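PDB 3B5E: Mll8374 protein from Mesorhizobium loti, which probably hydrolyses carboxylic esters, as a carboxylesterase of the alpha/beta-hydrolase fold. Local coordinates for residues 92-96 and 127-132; 138-142 and 209-213; 141-146 and 175-179. The contacts are given in a common frame with arbitrary orientation. Where two conformers were deposited one is given. Numbering follows the deposited sequence.

Contact 1: 92-96 and 127-132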
loop_
_atom_site.group_PDB
_atom_site.type_symbol
_atom_site.label_atom_id
_atom_site.label_comp_id
_atom_site.label_asym_id
_atom_site.label_seq_id
_atom_site.Cartn_x
_atom_site.Cartn_y
_atom_site.Cartn_z
ATOM N N THR A 92 -2.105 -6.610 -9.982
ATOM C CA THR A 92 -2.108 -7.198 -8.657
ATOM C C THR A 92 -1.432 -8.592 -8.695
ATOM O O THR A 92 -0.657 -8.933 -7.796
ATOM C CB THR A 92 -3.539 -7.217 -8.048
ATOM O OG1 THR A 92 -4.121 -5.901 -8.113
ATOM C CG2 THR A 92 -3.530 -7.678 -6.612
ATOM N N ALA A 93 -1.695 -9.375 -9.747
ATOM C CA ALA A 93 -1.046 -10.681 -9.951
ATOM C C ALA A 93 0.459 -10.515 -10.122
ATOM O O ALA A 93 1.261 -11.261 -9.530
ATOM C CB ALA A 93 -1.644 -11.402 -11.165
ATOM N N ALA A 94 0.847 -9.555 -10.957
ATOM C CA ALA A 94 2.251 -9.248 -11.168
ATOM C C ALA A 94 2.909 -8.828 -9.863
ATOM O O ALA A 94 4.005 -9.304 -9.538
ATOM C CB ALA A 94 2.418 -8.188 -12.244
ATOM N N PHE A 95 2.245 -7.967 -9.094
ATOM C CA PHE A 95 2.832 -7.487 -7.838
ATOM C C PHE A 95 3.000 -8.578 -6.761
ATOM O O PHE A 95 4.006 -8.575 -6.018
ATOM C CB PHE A 95 2.056 -6.302 -7.299
ATOM C CG PHE A 95 2.789 -5.556 -6.222
ATOM C CD1 PHE A 95 3.777 -4.630 -6.551
ATOM C CD2 PHE A 95 2.524 -5.821 -4.884
ATOM C CE1 PHE A 95 4.468 -3.943 -5.559
ATOM C CE2 PHE A 95 3.204 -5.143 -3.880
ATOM C CZ PHE A 95 4.193 -4.212 -4.221
ATOM N N ALA A 96 2.025 -9.483 -6.697
ATOM C CA ALA A 96 2.048 -10.636 -5.810
ATOM C C ALA A 96 3.319 -11.460 -6.073
ATOM O O ALA A 96 4.099 -11.740 -5.143
ATOM C CB ALA A 96 0.778 -11.487 -6.001
ATOM N N SER A 127 -6.568 -4.537 -3.035
ATOM C CA SER A 127 -6.841 -5.529 -4.091
ATOM C C SER A 127 -5.977 -6.786 -3.965
ATOM O O SER A 127 -6.442 -7.891 -4.211
ATOM C CB SER A 127 -6.613 -4.892 -5.469
ATOM O OG SER A 127 -7.567 -3.889 -5.655
ATOM N N LEU A 128 -4.708 -6.573 -3.603
ATOM C CA LEU A 128 -3.774 -7.655 -3.380
ATOM C C LEU A 128 -4.291 -8.564 -2.274
ATOM O O LEU A 128 -4.271 -9.788 -2.418
ATOM C CB LEU A 128 -2.384 -7.099 -3.062
ATOM C CG LEU A 128 -1.239 -8.084 -2.788
ATOM C CD1 LEU A 128 -0.921 -8.981 -4.012
ATOM C CD2 LEU A 128 -0.021 -7.304 -2.288
HETATM N N MSE A 129 -4.731 -7.971 -1.163
HETATM C CA MSE A 129 -5.305 -8.754 -0.053
HETATM C C MSE A 129 -6.490 -9.624 -0.488
HETATM O O MSE A 129 -6.605 -10.767 -0.070
HETATM C CB MSE A 129 -5.774 -7.842 1.099
HETATM C CG MSE A 129 -4.652 -7.127 1.828
HETATM SE SE MSE A 129 -5.389 -5.713 3.022
HETATM C CE MSE A 129 -6.738 -6.755 3.748
ATOM N N LEU A 130 -7.362 -9.071 -1.330
ATOM C CA LEU A 130 -8.597 -9.751 -1.702
ATOM C C LEU A 130 -8.398 -10.763 -2.806
ATOM O O LEU A 130 -9.073 -11.783 -2.838
ATOM C CB LEU A 130 -9.649 -8.721 -2.085
ATOM C CG LEU A 130 -10.182 -7.931 -0.879
ATOM C CD1 LEU A 130 -10.793 -6.636 -1.364
ATOM C CD2 LEU A 130 -11.168 -8.775 -0.055
ATOM N N LEU A 131 -7.438 -10.508 -3.682
ATOM C CA LEU A 131 -7.211 -11.356 -4.837
ATOM C C LEU A 131 -6.087 -12.395 -4.636
ATOM O O LEU A 131 -6.094 -13.421 -5.309
ATOM C CB LEU A 131 -6.918 -10.493 -6.059
ATOM C CG LEU A 131 -8.035 -9.577 -6.583
ATOM C CD1 LEU A 131 -7.502 -8.613 -7.624
ATOM C CD2 LEU A 131 -9.230 -10.366 -7.191
ATOM N N HIS A 132 -5.129 -12.127 -3.741
ATOM C CA HIS A 132 -3.959 -12.970 -3.557
ATOM C C HIS A 132 -3.683 -13.140 -2.099
ATOM O O HIS A 132 -2.744 -12.569 -1.584
ATOM C CB HIS A 132 -2.761 -12.376 -4.264
ATOM C CG HIS A 132 -2.960 -12.298 -5.737
ATOM N ND1 HIS A 132 -2.760 -13.375 -6.562
ATOM C CD2 HIS A 132 -3.451 -11.308 -6.521
ATOM C CE1 HIS A 132 -3.055 -13.034 -7.806
ATOM N NE2 HIS A 132 -3.506 -11.796 -7.803
#
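Two helices of what appears to be an alpha/beta-hydrolase fold cross here almost at right angles: the short axes of 92-96 and 127-131 make a signed angle of -86° and approach to 9.8 Å. The second belongs to helix 120-131, which follows the probable nucleophile elbow. Thr-92 sits where the backbones are closest, its CA 5.6 Å from CA of Leu-128. Its CB points toward the other helix, and CG2 reaches the backbone there, 3.2 Å from CA of Leu-128 and 3.7 Å from C of Ser-127. OG1 of Thr-92 is hydrogen-bonded to O of Ile-88 in its own helix, and also lies 3.8 Å from CB of Ser-127. Ala-93 follows at the margin, its CA 3.5 Å from NE2 of His-132. Phe-95 leaves sideways and meets Leu-128 with its ring edge, CD2 to CD2 at 3.9 Å, while its ring also packs edge-to-face with Phe-18. One turn after Thr-92, Ala-96 again points toward the partner; its CB touches both Leu-128, 3.6 Å from CD1, and the imidazole of His-132, the residue at which the chain leaves helical geometry. That last meeting is a CH-pi contact: CB of Ala-96 lies 4.1 Å from the centroid of the His-132 ring, 23° off its normal.

Contact 2: 138-142 and 209-213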
loop_
_atom_site.group_PDB
_atom_site.type_symbol
_atom_site.label_atom_id
_atom_site.label_comp_id
_atom_site.label_asym_id
_atom_site.label_seq_id
_atom_site.Cartn_x
_atom_site.Cartn_y
_atom_site.Cartn_z
ATOM N N LEU A 138 -0.151 -7.205 7.267
ATOM C CA LEU A 138 -0.298 -5.871 7.840
ATOM C C LEU A 138 -0.370 -4.881 6.691
ATOM O O LEU A 138 0.499 -4.892 5.821
ATOM C CB LEU A 138 0.906 -5.515 8.723
ATOM C CG LEU A 138 1.185 -6.248 10.049
ATOM C CD1 LEU A 138 2.432 -5.661 10.724
ATOM C CD2 LEU A 138 -0.014 -6.172 10.986
ATOM N N ALA A 139 -1.417 -4.057 6.665
ATOM C CA ALA A 139 -1.601 -3.076 5.603
ATOM C C ALA A 139 -1.972 -1.727 6.209
ATOM O O ALA A 139 -2.801 -1.663 7.112
ATOM C CB ALA A 139 -2.688 -3.499 4.644
ATOM N N ALA A 140 -1.364 -0.671 5.697
ATOM C CA ALA A 140 -1.676 0.714 6.080
ATOM C C ALA A 140 -2.118 1.411 4.797
ATOM O O ALA A 140 -1.322 1.564 3.848
ATOM C CB ALA A 140 -0.493 1.413 6.688
ATOM N N LEU A 141 -3.400 1.803 4.773
ATOM C CA LEU A 141 -4.049 2.284 3.581
ATOM C C LEU A 141 -4.395 3.764 3.783
ATOM O O LEU A 141 -5.306 4.101 4.551
ATOM C CB LEU A 141 -5.346 1.494 3.299
ATOM C CG LEU A 141 -5.248 -0.042 3.222
ATOM C CD1 LEU A 141 -6.605 -0.653 2.931
ATOM C CD2 LEU A 141 -4.239 -0.534 2.195
ATOM N N LEU A 142 -3.681 4.636 3.086
ATOM C CA LEU A 142 -3.844 6.081 3.263
ATOM C C LEU A 142 -4.723 6.604 2.128
ATOM O O LEU A 142 -4.374 6.450 0.952
ATOM C CB LEU A 142 -2.499 6.778 3.268
ATOM C CG LEU A 142 -1.484 6.284 4.303
ATOM C CD1 LEU A 142 -0.218 7.156 4.256
ATOM C CD2 LEU A 142 -2.098 6.218 5.705
ATOM N N VAL A 209 0.317 5.783 11.884
ATOM C CA VAL A 209 0.889 4.484 11.455
ATOM C C VAL A 209 1.868 3.936 12.549
ATOM O O VAL A 209 1.840 2.754 12.917
ATOM C CB VAL A 209 1.591 4.554 10.074
ATOM C CG1 VAL A 209 2.201 3.169 9.712
ATOM C CG2 VAL A 209 0.653 5.066 8.965
ATOM N N ARG A 210 2.709 4.811 13.069
ATOM C CA ARG A 210 3.614 4.463 14.158
ATOM C C ARG A 210 2.918 3.926 15.371
ATOM O O ARG A 210 3.315 2.879 15.900
ATOM C CB ARG A 210 4.391 5.676 14.601
ATOM C CG ARG A 210 5.754 5.667 14.131
ATOM C CD ARG A 210 6.361 7.015 14.330
ATOM N NE ARG A 210 6.960 7.103 15.635
ATOM C CZ ARG A 210 8.112 6.543 15.979
ATOM N NH1 ARG A 210 8.810 5.817 15.107
ATOM N NH2 ARG A 210 8.562 6.706 17.218
ATOM N N GLN A 211 1.886 4.653 15.800
ATOM C CA GLN A 211 1.021 4.295 16.944
ATOM C C GLN A 211 0.317 2.938 16.742
ATOM O O GLN A 211 0.165 2.142 17.671
ATOM C CB GLN A 211 -0.015 5.427 17.180
ATOM C CG GLN A 211 0.574 6.690 17.871
ATOM C CD GLN A 211 -0.131 8.057 17.572
ATOM O OE1 GLN A 211 -1.133 8.156 16.829
ATOM N NE2 GLN A 211 0.424 9.122 18.160
ATOM N N TRP A 212 -0.131 2.700 15.516
ATOM C CA TRP A 212 -0.783 1.450 15.130
ATOM C C TRP A 212 0.207 0.291 15.107
ATOM O O TRP A 212 -0.111 -0.792 15.605
ATOM C CB TRP A 212 -1.405 1.633 13.771
ATOM C CG TRP A 212 -1.987 0.442 13.135
ATOM C CD1 TRP A 212 -3.176 -0.137 13.411
ATOM C CD2 TRP A 212 -1.431 -0.274 12.037
ATOM N NE1 TRP A 212 -3.388 -1.205 12.560
ATOM C CE2 TRP A 212 -2.323 -1.305 11.712
ATOM C CE3 TRP A 212 -0.252 -0.142 11.301
ATOM C CZ2 TRP A 212 -2.079 -2.201 10.666
ATOM C CZ3 TRP A 212 -0.006 -1.031 10.266
ATOM C CH2 TRP A 212 -0.913 -2.046 9.966
ATOM N N LEU A 213 1.400 0.537 14.584
ATOM C CA LEU A 213 2.458 -0.476 14.563
ATOM C C LEU A 213 2.901 -0.859 15.979
ATOM O O LEU A 213 3.165 -2.044 16.249
ATOM C CB LEU A 213 3.667 -0.016 13.736
ATOM C CG LEU A 213 3.514 -0.003 12.214
ATOM C CD1 LEU A 213 4.758 0.554 11.574
ATOM C CD2 LEU A 213 3.183 -1.400 11.676
#
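Apolar contacts make up most of this interface, in which strand 138-142 of the central sheet runs at 159° to helix segment 209-213, nearly antiparallel, with 10.5 Å between the axes. Leu-138 and Ala-140 direct CB toward the helix; CB of Val-209 and of Trp-212 points toward the strand. The indole reaches the strand with its six-membered ring, CH2 of Trp-212 4.1 Å from CB of Leu-138 and CZ3 4.4 Å from CB of Ala-140. Aliphatic pairs extend the packing: CD1 of Leu-138 with CD2 of Leu-213, CB of Ala-140 with CG1 of Val-209, and CD2 of Leu-142 with CG2 of Val-209, each at 4.4 Å. The small Ala-140 leaves room for the helix, its CA only 7.0 Å from CA of Val-209.

A polar atom also meets the ring obliquely: O of Ala-139 is 3.4 Å from CH2 of Trp-212, although CB of that alanine points away, toward helix 120-131. The strand's backbone is hydrogen-bonded to strands 113-118 and 160-166, and Arg-160 makes a cation-pi contact with Trp-212.

A helix packed nearly antiparallel on an interior strand, with another helix on the sheet's far face, is consistent with the three-layer alpha/beta/alpha architecture of the alpha/beta-hydrolase fold.

Contact 3: 141-146 and 175-179. With EDO (1,2-ethanediol), chain I.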
loop_
_atom_site.group_PDB
_atom_site.type_symbol
_atom_site.label_atom_id
_atom_site.label_comp_id
_atom_site.label_asym_id
_atom_site.label_seq_id
_atom_site.Cartn_x
_atom_site.Cartn_y
_atom_site.Cartn_z
ATOM N N LEU A 141 -3.400 1.803 4.773
ATOM C CA LEU A 141 -4.049 2.284 3.581
ATOM C C LEU A 141 -4.395 3.764 3.783
ATOM O O LEU A 141 -5.306 4.101 4.551
ATOM C CB LEU A 141 -5.346 1.494 3.299
ATOM C CG LEU A 141 -5.248 -0.042 3.222
ATOM C CD1 LEU A 141 -6.605 -0.653 2.931
ATOM C CD2 LEU A 141 -4.239 -0.534 2.195
ATOM N N LEU A 142 -3.681 4.636 3.086
ATOM C CA LEU A 142 -3.844 6.081 3.263
ATOM C C LEU A 142 -4.723 6.604 2.128
ATOM O O LEU A 142 -4.374 6.450 0.952
ATOM C CB LEU A 142 -2.499 6.778 3.268
ATOM C CG LEU A 142 -1.484 6.284 4.303
ATOM C CD1 LEU A 142 -0.218 7.156 4.256
ATOM C CD2 LEU A 142 -2.098 6.218 5.705
ATOM N N ARG A 143 -5.866 7.188 2.493
ATOM C CA ARG A 143 -6.867 7.710 1.544
ATOM C C ARG A 143 -7.328 6.689 0.478
ATOM O O ARG A 143 -7.308 6.988 -0.708
ATOM C CB ARG A 143 -6.402 8.994 0.885
ATOM C CG ARG A 143 -5.688 9.975 1.788
ATOM C CD ARG A 143 -6.602 10.569 2.865
ATOM N NE ARG A 143 -5.822 11.578 3.564
ATOM C CZ ARG A 143 -4.954 11.315 4.532
ATOM N NH1 ARG A 143 -4.811 10.094 5.036
ATOM N NH2 ARG A 143 -4.239 12.296 5.036
ATOM N N PRO A 144 -7.764 5.473 0.903
ATOM C CA PRO A 144 -8.184 4.437 -0.012
ATOM C C PRO A 144 -9.675 4.518 -0.373
ATOM O O PRO A 144 -10.409 5.291 0.207
ATOM C CB PRO A 144 -7.951 3.167 0.803
ATOM C CG PRO A 144 -8.340 3.648 2.216
ATOM C CD PRO A 144 -7.851 5.025 2.310
HETATM N N MSE A 145 -10.083 3.705 -1.333
HETATM C CA MSE A 145 -11.474 3.514 -1.706
HETATM C C MSE A 145 -11.627 2.114 -2.273
HETATM O O MSE A 145 -10.641 1.513 -2.655
HETATM C CB MSE A 145 -11.930 4.576 -2.729
HETATM C CG MSE A 145 -11.321 4.447 -4.115
HETATM SE SE MSE A 145 -12.106 5.711 -5.340
HETATM C CE MSE A 145 -13.915 4.979 -5.464
ATOM N N PRO A 146 -12.866 1.571 -2.305
ATOM C CA PRO A 146 -13.089 0.329 -3.039
ATOM C C PRO A 146 -12.912 0.552 -4.539
ATOM O O PRO A 146 -13.320 1.589 -5.067
ATOM C CB PRO A 146 -14.562 -0.036 -2.714
ATOM C CG PRO A 146 -14.921 0.814 -1.495
ATOM C CD PRO A 146 -14.106 2.066 -1.676
ATOM N N PHE A 175 -16.273 7.272 0.371
ATOM C CA PHE A 175 -16.181 5.878 0.007
ATOM C C PHE A 175 -15.519 5.069 1.097
ATOM O O PHE A 175 -15.503 3.840 1.018
ATOM C CB PHE A 175 -15.407 5.698 -1.321
ATOM C CG PHE A 175 -15.902 6.584 -2.425
ATOM C CD1 PHE A 175 -17.213 6.454 -2.878
ATOM C CD2 PHE A 175 -15.087 7.564 -2.965
ATOM C CE1 PHE A 175 -17.707 7.258 -3.882
ATOM C CE2 PHE A 175 -15.562 8.374 -3.998
ATOM C CZ PHE A 175 -16.894 8.222 -4.442
ATOM N N VAL A 176 -14.986 5.725 2.133
ATOM C CA VAL A 176 -14.290 4.993 3.185
ATOM C C VAL A 176 -15.189 4.038 4.020
ATOM O O VAL A 176 -14.789 2.899 4.248
ATOM C CB VAL A 176 -13.378 5.924 4.045
ATOM C CG1 VAL A 176 -12.719 5.128 5.187
ATOM C CG2 VAL A 176 -12.349 6.539 3.135
ATOM N N PRO A 177 -16.410 4.456 4.455
ATOM C CA PRO A 177 -17.259 3.495 5.152
ATOM C C PRO A 177 -17.455 2.173 4.394
ATOM O O PRO A 177 -17.350 1.102 5.013
ATOM C CB PRO A 177 -18.564 4.279 5.356
ATOM C CG PRO A 177 -18.081 5.679 5.537
ATOM C CD PRO A 177 -16.993 5.817 4.512
ATOM N N ALA A 178 -17.659 2.240 3.070
ATOM C CA ALA A 178 -17.865 1.020 2.274
ATOM C C ALA A 178 -16.639 0.085 2.355
ATOM O O ALA A 178 -16.785 -1.136 2.458
ATOM C CB ALA A 178 -18.209 1.383 0.814
ATOM N N LEU A 179 -15.436 0.668 2.342
ATOM C CA LEU A 179 -14.206 -0.123 2.429
ATOM C C LEU A 179 -14.078 -0.774 3.793
ATOM O O LEU A 179 -13.661 -1.925 3.889
ATOM C CB LEU A 179 -12.978 0.747 2.150
ATOM C CG LEU A 179 -11.680 -0.018 1.929
ATOM C CD1 LEU A 179 -11.760 -1.065 0.755
ATOM C CD2 LEU A 179 -10.539 1.010 1.782
HETATM C C1 EDO I . -8.290 6.916 -5.464
HETATM O O1 EDO I . -6.903 6.891 -5.752
HETATM C C2 EDO I . -8.512 7.293 -4.006
HETATM O O2 EDO I . -8.361 6.197 -3.077
#
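A selenomethionine methyl lying over a phenylalanine ring is the most distinctive feature of this contact: CE of Met-145 is 4.0 Å from the centroid of the Phe-175 ring and 21° off its normal, a CH-pi contact, while SE, 5.0 Å from the same centroid and 41° off the normal, makes it also a Met-aromatic pair. In the alpha/beta-hydrolase fold suggested by this chain, the site is the loop leaving the C-terminal end of strand 138-142, packed on the start of helix 176-185.

Pro-144 packs against Leu-179, CG 3.5 Å from CD2; CD2 of Leu-179 is also 4.4 Å from CD1 of Leu-141. Pro-146 packs against Phe-175, Ala-178 and Leu-179, with CG 4.1 Å from CB of Ala-178 and CD 3.5 Å from O of Phe-175.

Arg-143 turns its CB away from the helix; its guanidinium forms a salt bridge with Asp-205, and its side chain touches Asp-169 and His-199 of the probable catalytic triad. A 1,2-ethanediol, probably from crystallisation, is hydrogen-bonded to OG of Ser-119, the likely nucleophile, and so may mark the substrate pocket. Its O2 donates a hydrogen bond to O of Arg-143 at 2.7 Å.

In the fold
All three contacts are largely buried, but contact 3 reaches furthest toward solvent, including the exposed Ala-178. The segments of contacts 2 and 3 overlap at Leu-141, which serves contact 3, and Leu-142, which serves contact 2; their centres are about 14 Å apart. Contact 2 packs on one face of the strand, whereas contact 3 follows the chain beyond its end. Contact 1 joins two helices and meets contact 2 through the sheet's other face, where SE of Met-129 lies 3.9 Å from CB of Ala-139. Contact 1 combines a threonine methyl, alanines, a leucine and an imidazole; aliphatic groups and an indole fill contact 2; prolines with selenomethionine shape contact 3 beside the probable active site.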